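Local coordinates for DUF4848 domain-containing protein (PDB 4LB8) that is of unknown function but, as a member of the DUF4848 family, is probably exported from the cytoplasm, at residues 218-224 with 238-244; 187-192 with 260-264; 178-184 with 195-201. All coordinates share one frame. Numbering follows the deposited sequence.

Contact 1 (218-224 with 238-244); sequences NLRGFEF and NKDGIPF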
# COMPACT_ATOMS: atom_id res chain seq x y z
N ASN A 218 -6.55 22.21 -0.48
CA ASN A 218 -6.97 23.07 -1.60
C ASN A 218 -8.42 22.76 -1.88
O ASN A 218 -8.70 21.77 -2.57
CB ASN A 218 -6.08 22.90 -2.85
CG ASN A 218 -6.38 23.88 -3.95
OD1 ASN A 218 -7.03 24.91 -3.78
ND2 ASN A 218 -5.92 23.57 -5.14
N LEU A 219 -9.34 23.55 -1.31
CA LEU A 219 -10.77 23.28 -1.42
C LEU A 219 -11.58 24.43 -1.98
O LEU A 219 -11.33 25.59 -1.65
CB LEU A 219 -11.37 22.90 -0.05
CG LEU A 219 -10.79 21.68 0.68
CD1 LEU A 219 -11.46 21.49 2.04
CD2 LEU A 219 -10.89 20.44 -0.15
N ARG A 220 -12.62 24.08 -2.76
CA ARG A 220 -13.59 25.03 -3.34
C ARG A 220 -14.84 25.06 -2.47
O ARG A 220 -15.25 24.02 -1.96
CB ARG A 220 -13.95 24.65 -4.78
CG ARG A 220 -13.05 25.32 -5.82
CD ARG A 220 -12.96 24.54 -7.13
NE ARG A 220 -13.09 23.07 -7.00
CZ ARG A 220 -12.09 22.21 -6.76
NH1 ARG A 220 -10.85 22.66 -6.55
NH2 ARG A 220 -12.33 20.91 -6.70
N GLY A 221 -15.41 26.25 -2.30
CA GLY A 221 -16.60 26.48 -1.49
C GLY A 221 -16.32 26.17 -0.04
O GLY A 221 -17.10 25.48 0.62
N PHE A 222 -15.19 26.69 0.45
CA PHE A 222 -14.70 26.37 1.77
C PHE A 222 -14.20 27.57 2.56
O PHE A 222 -13.50 28.46 2.05
CB PHE A 222 -13.57 25.34 1.65
CG PHE A 222 -12.96 24.84 2.94
CD1 PHE A 222 -13.67 23.97 3.77
CD2 PHE A 222 -11.67 25.22 3.32
CE1 PHE A 222 -13.10 23.50 4.96
CE2 PHE A 222 -11.10 24.73 4.50
CZ PHE A 222 -11.82 23.87 5.31
N GLU A 223 -14.52 27.50 3.86
CA GLU A 223 -14.14 28.40 4.92
C GLU A 223 -13.36 27.59 5.93
O GLU A 223 -13.84 26.54 6.37
CB GLU A 223 -15.41 28.97 5.54
CG GLU A 223 -15.31 30.44 5.84
CD GLU A 223 -16.62 30.99 6.37
OE1 GLU A 223 -17.50 30.19 6.75
OE2 GLU A 223 -16.74 32.24 6.42
N PHE A 224 -12.16 28.03 6.27
CA PHE A 224 -11.32 27.31 7.22
C PHE A 224 -11.53 27.81 8.63
O PHE A 224 -11.57 29.03 8.87
CB PHE A 224 -9.85 27.44 6.83
CG PHE A 224 -8.84 26.77 7.73
CD1 PHE A 224 -8.89 25.40 7.97
CD2 PHE A 224 -7.78 27.50 8.26
CE1 PHE A 224 -7.92 24.78 8.75
CE2 PHE A 224 -6.81 26.87 9.05
CZ PHE A 224 -6.88 25.52 9.29
N ASN A 238 -12.13 32.68 4.85
CA ASN A 238 -12.43 32.20 3.50
C ASN A 238 -11.18 31.60 2.84
O ASN A 238 -10.14 32.25 2.77
CB ASN A 238 -13.01 33.36 2.65
CG ASN A 238 -13.45 32.97 1.26
OD1 ASN A 238 -12.66 32.57 0.39
ND2 ASN A 238 -14.73 33.09 1.02
N LYS A 239 -11.28 30.36 2.35
CA LYS A 239 -10.23 29.64 1.62
C LYS A 239 -10.81 29.05 0.33
O LYS A 239 -10.36 27.99 -0.13
CB LYS A 239 -9.57 28.56 2.51
CG LYS A 239 -8.81 29.14 3.71
CD LYS A 239 -7.56 29.90 3.29
CE LYS A 239 -6.80 30.47 4.45
NZ LYS A 239 -5.62 31.25 3.98
N ASP A 240 -11.82 29.73 -0.27
CA ASP A 240 -12.51 29.29 -1.49
C ASP A 240 -11.55 29.33 -2.68
O ASP A 240 -11.27 30.41 -3.22
CB ASP A 240 -13.77 30.15 -1.76
CG ASP A 240 -14.78 29.60 -2.75
OD1 ASP A 240 -14.43 28.64 -3.49
OD2 ASP A 240 -15.91 30.13 -2.80
N GLY A 241 -11.04 28.15 -3.03
CA GLY A 241 -10.05 27.97 -4.08
C GLY A 241 -8.70 28.58 -3.71
O GLY A 241 -7.98 29.04 -4.60
N ILE A 242 -8.37 28.61 -2.41
CA ILE A 242 -7.11 29.17 -1.90
C ILE A 242 -6.32 28.04 -1.26
O ILE A 242 -6.70 27.55 -0.18
CB ILE A 242 -7.30 30.36 -0.93
CG1 ILE A 242 -8.04 31.54 -1.59
CG2 ILE A 242 -5.95 30.81 -0.36
CD1 ILE A 242 -8.75 32.49 -0.57
N PRO A 243 -5.22 27.58 -1.91
CA PRO A 243 -4.40 26.53 -1.30
C PRO A 243 -3.75 27.06 -0.03
O PRO A 243 -3.38 28.24 0.02
CB PRO A 243 -3.37 26.20 -2.39
CG PRO A 243 -3.88 26.83 -3.64
CD PRO A 243 -4.62 28.05 -3.17
N PHE A 244 -3.70 26.23 1.01
CA PHE A 244 -3.10 26.65 2.26
C PHE A 244 -2.56 25.44 3.01
O PHE A 244 -2.95 24.30 2.73
CB PHE A 244 -4.08 27.49 3.11
CG PHE A 244 -5.20 26.70 3.73
CD1 PHE A 244 -6.37 26.46 3.02
CD2 PHE A 244 -5.09 26.19 5.01
CE1 PHE A 244 -7.41 25.73 3.59
CE2 PHE A 244 -6.13 25.44 5.58
CZ PHE A 244 -7.28 25.22 4.86
O HOH W 1 -8.82 25.72 0.63
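Phe-244, Asn-218 and Phe-222 lose the most surface here. The CZ atom of Phe-244 lies over one face of the Phe-224 ring, 3.5 Å from Phe-224 CD1. The two ring planes are oblique, at 48°. The edges of the Phe-244 and Phe-222 rings meet, with Phe-244 CZ 3.9 Å from Phe-222 CE2. At the other end Asn-218 rests its OD1 3.7 Å from Pro-243 CG. Between these ends the type II turn from Lys-239 to Ile-242 is tied down by polar bonds. Lys-239 N donates to Phe-222 O (2.9 Å), and Gly-241 N to Leu-219 O (2.9 Å). Asp-240 OD1 accepts from Gly-221 N (2.8 Å). Water 1 accepts from Leu-219 N (3.0 Å) and lies within hydrogen-bonding distance of Lys-239 O (2.8 Å) and Ile-242 O (2.9 Å), so it links the segments. Backbone groups carry most of these polar bonds. They hold the turn on both sides of Gly-221, where the chain passes from strand 213-220 in one sheet to strand 222-226 in another.

Contact 2 (187-192 with 260-264); sequences VSSGII and GRKLA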
# COMPACT_ATOMS: atom_id res chain seq x y z
N VAL A 187 -19.07 15.80 7.33
CA VAL A 187 -19.79 17.09 7.40
C VAL A 187 -21.17 16.89 8.02
O VAL A 187 -21.92 15.99 7.61
CB VAL A 187 -19.83 17.83 6.02
CG1 VAL A 187 -20.61 17.05 4.95
CG2 VAL A 187 -20.34 19.27 6.16
N SER A 188 -21.51 17.76 8.98
CA SER A 188 -22.81 17.79 9.67
C SER A 188 -23.38 19.17 9.56
O SER A 188 -22.88 20.10 10.22
CB SER A 188 -22.63 17.42 11.15
OG SER A 188 -23.83 17.43 11.90
N SER A 189 -24.41 19.34 8.72
CA SER A 189 -25.12 20.62 8.54
C SER A 189 -24.22 21.79 8.12
O SER A 189 -24.46 22.92 8.52
CB SER A 189 -25.88 21.00 9.81
OG SER A 189 -26.93 20.08 10.04
N GLY A 190 -23.25 21.51 7.26
CA GLY A 190 -22.34 22.52 6.74
C GLY A 190 -21.06 22.59 7.53
O GLY A 190 -20.09 23.15 7.02
N ILE A 191 -21.05 22.03 8.77
CA ILE A 191 -19.87 21.99 9.67
C ILE A 191 -19.03 20.78 9.31
O ILE A 191 -19.51 19.65 9.40
CB ILE A 191 -20.26 21.97 11.19
CG1 ILE A 191 -21.24 23.13 11.59
CG2 ILE A 191 -19.02 21.86 12.12
CD1 ILE A 191 -20.69 24.51 11.57
N ILE A 192 -17.78 21.03 8.90
CA ILE A 192 -16.82 20.01 8.51
C ILE A 192 -15.99 19.60 9.74
O ILE A 192 -15.38 20.45 10.39
CB ILE A 192 -15.93 20.48 7.30
CG1 ILE A 192 -16.84 20.85 6.08
CG2 ILE A 192 -14.92 19.38 6.91
CD1 ILE A 192 -16.23 21.64 5.00
N GLY A 260 -13.75 23.36 9.15
CA GLY A 260 -14.28 24.53 8.50
C GLY A 260 -15.76 24.39 8.28
O GLY A 260 -16.42 23.59 8.94
N ARG A 261 -16.29 25.19 7.35
CA ARG A 261 -17.69 25.16 6.93
C ARG A 261 -17.79 25.20 5.43
O ARG A 261 -16.90 25.74 4.77
CB ARG A 261 -18.47 26.38 7.48
CG ARG A 261 -18.88 26.32 8.92
CD ARG A 261 -19.86 27.44 9.27
NE ARG A 261 -19.32 28.78 9.04
CZ ARG A 261 -19.87 29.90 9.50
NH1 ARG A 261 -20.96 29.85 10.26
NH2 ARG A 261 -19.33 31.08 9.23
N LYS A 262 -18.92 24.74 4.89
CA LYS A 262 -19.27 24.85 3.49
C LYS A 262 -19.90 26.25 3.20
O LYS A 262 -20.80 26.70 3.93
CB LYS A 262 -20.25 23.75 3.09
CG LYS A 262 -19.66 22.34 3.05
CD LYS A 262 -20.73 21.31 2.76
CE LYS A 262 -21.38 21.50 1.41
NZ LYS A 262 -22.43 20.50 1.14
N LEU A 263 -19.43 26.90 2.14
CA LEU A 263 -19.94 28.19 1.67
C LEU A 263 -20.97 27.98 0.57
O LEU A 263 -21.80 28.85 0.33
CB LEU A 263 -18.81 29.07 1.12
CG LEU A 263 -17.68 29.49 2.05
CD1 LEU A 263 -16.57 30.12 1.25
CD2 LEU A 263 -18.17 30.48 3.10
N ALA A 264 -20.89 26.84 -0.11
CA ALA A 264 -21.76 26.49 -1.23
C ALA A 264 -22.44 25.11 -1.03
O ALA A 264 -22.32 24.50 0.03
CB ALA A 264 -20.94 26.49 -2.52
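A beta hairpin with a two-residue loop, a type I' turn from Ser-188 to Ile-191, meets the end of strand 254-262 in an antiparallel sheet. The residues flanking the loop bond each other: Ser-188 N donates to Ile-191 O (2.8 Å), and Ile-191 N to Ser-188 O (3.0 Å). The backbone angles of Gly-190 would jam a side chain against the preceding carbonyl, so glycine suits this site. Two further bonds join the hairpin to its neighbour. Lys-262 N donates to Gly-190 O (2.9 Å), and Ile-192 N donates to Gly-260 O (2.9 Å). Gly-190 O also receives a CA-H...O contact from Arg-261 CA at 3.1 Å. Ile-191 and Arg-261 form a non-hydrogen-bonded pair, and their side chains share one face of the sheet. Ile-192 pairs with Gly-260 in the hydrogen-bonded position, with its side chain on the other face.

The charged ends find partners outside the two segments. Arg-261 NH2 makes a salt bridge to Glu-223 OE1. Lys-262 NZ donates to Gln-265 O and pairs with the C-terminal carboxylate of Leu-290. Ser-188 packs on Tyr-120 and Ile-191 on Glu-37, both of the second subunit. The aliphatic chain of Lys-262 is in contact as well: its CD lies 4.0 Å from Val-187 CG2, and its CG 4.0 Å from Ile-192 CD1.

Contact 3 (178-184 with 195-201); sequences DRKVGLY and NFTSQKK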
# COMPACT_ATOMS: atom_id res chain seq x y z
N ASP A 178 6.61 1.66 10.68
CA ASP A 178 6.39 1.75 12.12
C ASP A 178 5.72 3.06 12.54
O ASP A 178 5.58 3.30 13.74
CB ASP A 178 7.69 1.49 12.90
CG ASP A 178 8.82 2.47 12.71
OD1 ASP A 178 8.61 3.50 12.04
OD2 ASP A 178 9.91 2.23 13.27
N ARG A 179 5.24 3.87 11.56
CA ARG A 179 4.48 5.11 11.75
C ARG A 179 3.28 5.19 10.77
O ARG A 179 3.42 4.81 9.62
CB ARG A 179 5.38 6.34 11.57
CG ARG A 179 6.59 6.47 12.50
CD ARG A 179 6.21 6.70 13.95
NE ARG A 179 7.39 6.80 14.82
CZ ARG A 179 7.97 5.76 15.41
NH1 ARG A 179 7.50 4.53 15.24
NH2 ARG A 179 9.04 5.94 16.17
N LYS A 180 2.12 5.67 11.25
CA LYS A 180 0.86 5.91 10.49
C LYS A 180 0.39 7.34 10.67
O LYS A 180 0.52 7.89 11.77
CB LYS A 180 -0.32 5.02 10.98
CG LYS A 180 -0.23 3.54 10.80
CD LYS A 180 -1.29 2.78 11.62
CE LYS A 180 -2.68 2.78 11.03
NZ LYS A 180 -3.58 1.84 11.76
N VAL A 181 -0.27 7.90 9.66
CA VAL A 181 -0.89 9.22 9.76
C VAL A 181 -2.18 9.24 8.89
O VAL A 181 -2.23 8.63 7.84
CB VAL A 181 0.08 10.40 9.47
CG1 VAL A 181 0.51 10.46 8.01
CG2 VAL A 181 -0.49 11.74 9.95
N GLY A 182 -3.20 9.91 9.38
CA GLY A 182 -4.46 10.05 8.67
C GLY A 182 -5.14 11.39 8.88
O GLY A 182 -4.90 12.07 9.88
N LEU A 183 -5.96 11.78 7.89
CA LEU A 183 -6.83 12.95 7.90
C LEU A 183 -8.17 12.50 7.30
O LEU A 183 -8.26 12.18 6.11
CB LEU A 183 -6.22 14.15 7.15
CG LEU A 183 -7.06 15.45 7.15
CD1 LEU A 183 -7.44 15.89 8.54
CD2 LEU A 183 -6.33 16.54 6.42
N TYR A 184 -9.19 12.41 8.18
CA TYR A 184 -10.53 11.96 7.88
C TYR A 184 -11.48 13.13 8.01
O TYR A 184 -11.46 13.82 9.02
CB TYR A 184 -10.90 10.74 8.78
CG TYR A 184 -9.94 9.59 8.55
CD1 TYR A 184 -10.15 8.67 7.52
CD2 TYR A 184 -8.74 9.50 9.27
CE1 TYR A 184 -9.20 7.69 7.21
CE2 TYR A 184 -7.79 8.52 8.97
CZ TYR A 184 -8.03 7.62 7.94
OH TYR A 184 -7.12 6.63 7.66
N ASN A 195 -10.53 14.58 11.63
CA ASN A 195 -9.89 13.65 12.54
C ASN A 195 -8.45 13.43 12.03
O ASN A 195 -8.25 12.98 10.91
CB ASN A 195 -10.69 12.34 12.66
CG ASN A 195 -10.27 11.37 13.75
OD1 ASN A 195 -10.66 10.20 13.74
ND2 ASN A 195 -9.47 11.78 14.72
N PHE A 196 -7.47 13.92 12.81
CA PHE A 196 -6.03 13.78 12.59
C PHE A 196 -5.61 12.63 13.46
O PHE A 196 -5.89 12.65 14.66
CB PHE A 196 -5.27 15.06 12.95
CG PHE A 196 -5.50 16.27 12.08
CD1 PHE A 196 -6.56 17.14 12.33
CD2 PHE A 196 -4.59 16.62 11.09
CE1 PHE A 196 -6.74 18.29 11.56
CE2 PHE A 196 -4.78 17.78 10.31
CZ PHE A 196 -5.85 18.62 10.56
N THR A 197 -4.99 11.60 12.85
CA THR A 197 -4.60 10.38 13.56
C THR A 197 -3.12 10.00 13.36
O THR A 197 -2.54 10.28 12.31
CB THR A 197 -5.51 9.19 13.15
OG1 THR A 197 -5.54 9.09 11.73
CG2 THR A 197 -6.93 9.29 13.69
N SER A 198 -2.53 9.36 14.38
CA SER A 198 -1.16 8.91 14.30
C SER A 198 -0.92 7.76 15.26
O SER A 198 -1.36 7.80 16.42
CB SER A 198 -0.16 10.03 14.55
OG SER A 198 0.06 10.28 15.93
N GLN A 199 -0.21 6.76 14.75
CA GLN A 199 0.14 5.57 15.50
C GLN A 199 1.60 5.18 15.25
O GLN A 199 2.17 5.55 14.22
CB GLN A 199 -0.79 4.40 15.14
CG GLN A 199 -2.24 4.60 15.56
CD GLN A 199 -3.03 3.33 15.39
OE1 GLN A 199 -3.13 2.76 14.30
NE2 GLN A 199 -3.58 2.82 16.48
N LYS A 200 2.20 4.47 16.21
CA LYS A 200 3.55 3.91 16.16
C LYS A 200 3.45 2.42 16.42
O LYS A 200 2.61 1.99 17.22
CB LYS A 200 4.52 4.60 17.17
CG LYS A 200 3.98 4.76 18.60
CD LYS A 200 4.43 3.68 19.57
CE LYS A 200 3.36 3.35 20.58
NZ LYS A 200 3.34 1.89 20.90
N LYS A 201 4.29 1.62 15.74
CA LYS A 201 4.30 0.18 15.91
C LYS A 201 5.25 -0.17 17.06
O LYS A 201 6.41 0.20 17.04
CB LYS A 201 4.74 -0.50 14.59
CG LYS A 201 4.20 -1.90 14.34
CD LYS A 201 4.90 -2.52 13.11
CE LYS A 201 4.54 -3.97 12.82
NZ LYS A 201 3.24 -4.12 12.10
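Asn-195 opens the second segment with a pair of bonds to Tyr-184. Its N donates to Tyr-184 O and Tyr-184 N donates to its O, both at 2.9 Å. Its ND2 turns to Asn-254 and Val-255. Phe-196 faces the other side of the sheet, where Leu-183 CD1 sits 3.6 Å from the ring centroid in a CH-pi contact. Thr-197 repeats the backbone pairing with Gly-182, its N to Gly-182 O and Gly-182 N to its O, both 3.0 Å. Its OG1 lies at the edge of the Tyr-184 ring, 3.6 Å from Tyr-184 CE2. A side chain at Gly-182 would clash with both. Ser-198 is the non-hydrogen-bonded partner of Val-181. Gln-199 pairs with Lys-180 by backbone, and its OE1 accepts from Lys-180 NZ at 2.7 Å. Lys-180 also makes a cation-pi contact with Trp-206. Gln-199 NE2 bonds to Asp-111 of the second subunit, and Arg-151 of that subunit makes a cation-pi contact with Tyr-184. Lys-200 CB lies 3.6 Å from Arg-179 NH1. Lys-201 N ends the ladder on Asp-178 O at 2.9 Å.

The axes of 179-184 and 195-201 come within 4.6 Å, at 171°. The Val-181 and Leu-183 face packs on strand 268-275, and the Tyr-184 and Gln-199 face meets the second subunit. The pairs alternate as in any antiparallel ladder; the short turn joining the strands makes it a beta hairpin.

How the contacts relate
All three contacts reach the same antiparallel sheet. Contact 3 is the open part of the hairpin of strands 179-188 and 191-201; contact 2 joins its turn end to strand 254-262. Their centres are 24 Å apart, and both touch the second subunit. Contact 1 lies 12 Å from contact 2, centre to centre, and the two touch directly: Glu-223 OE1 and Arg-261 NH2 form a salt bridge at 3.2 Å, and Leu-263 N and Gly-221 O a probable hydrogen bond at 3.1 Å. Contacts 1 and 3 do not touch; their nearest atoms are about 7 Å apart. No active site is known. Bound PEG, probably from the crystallisation liquor, comes within about 3 Å of the Phe-224 side chain and about 4 Å of that of Phe-196.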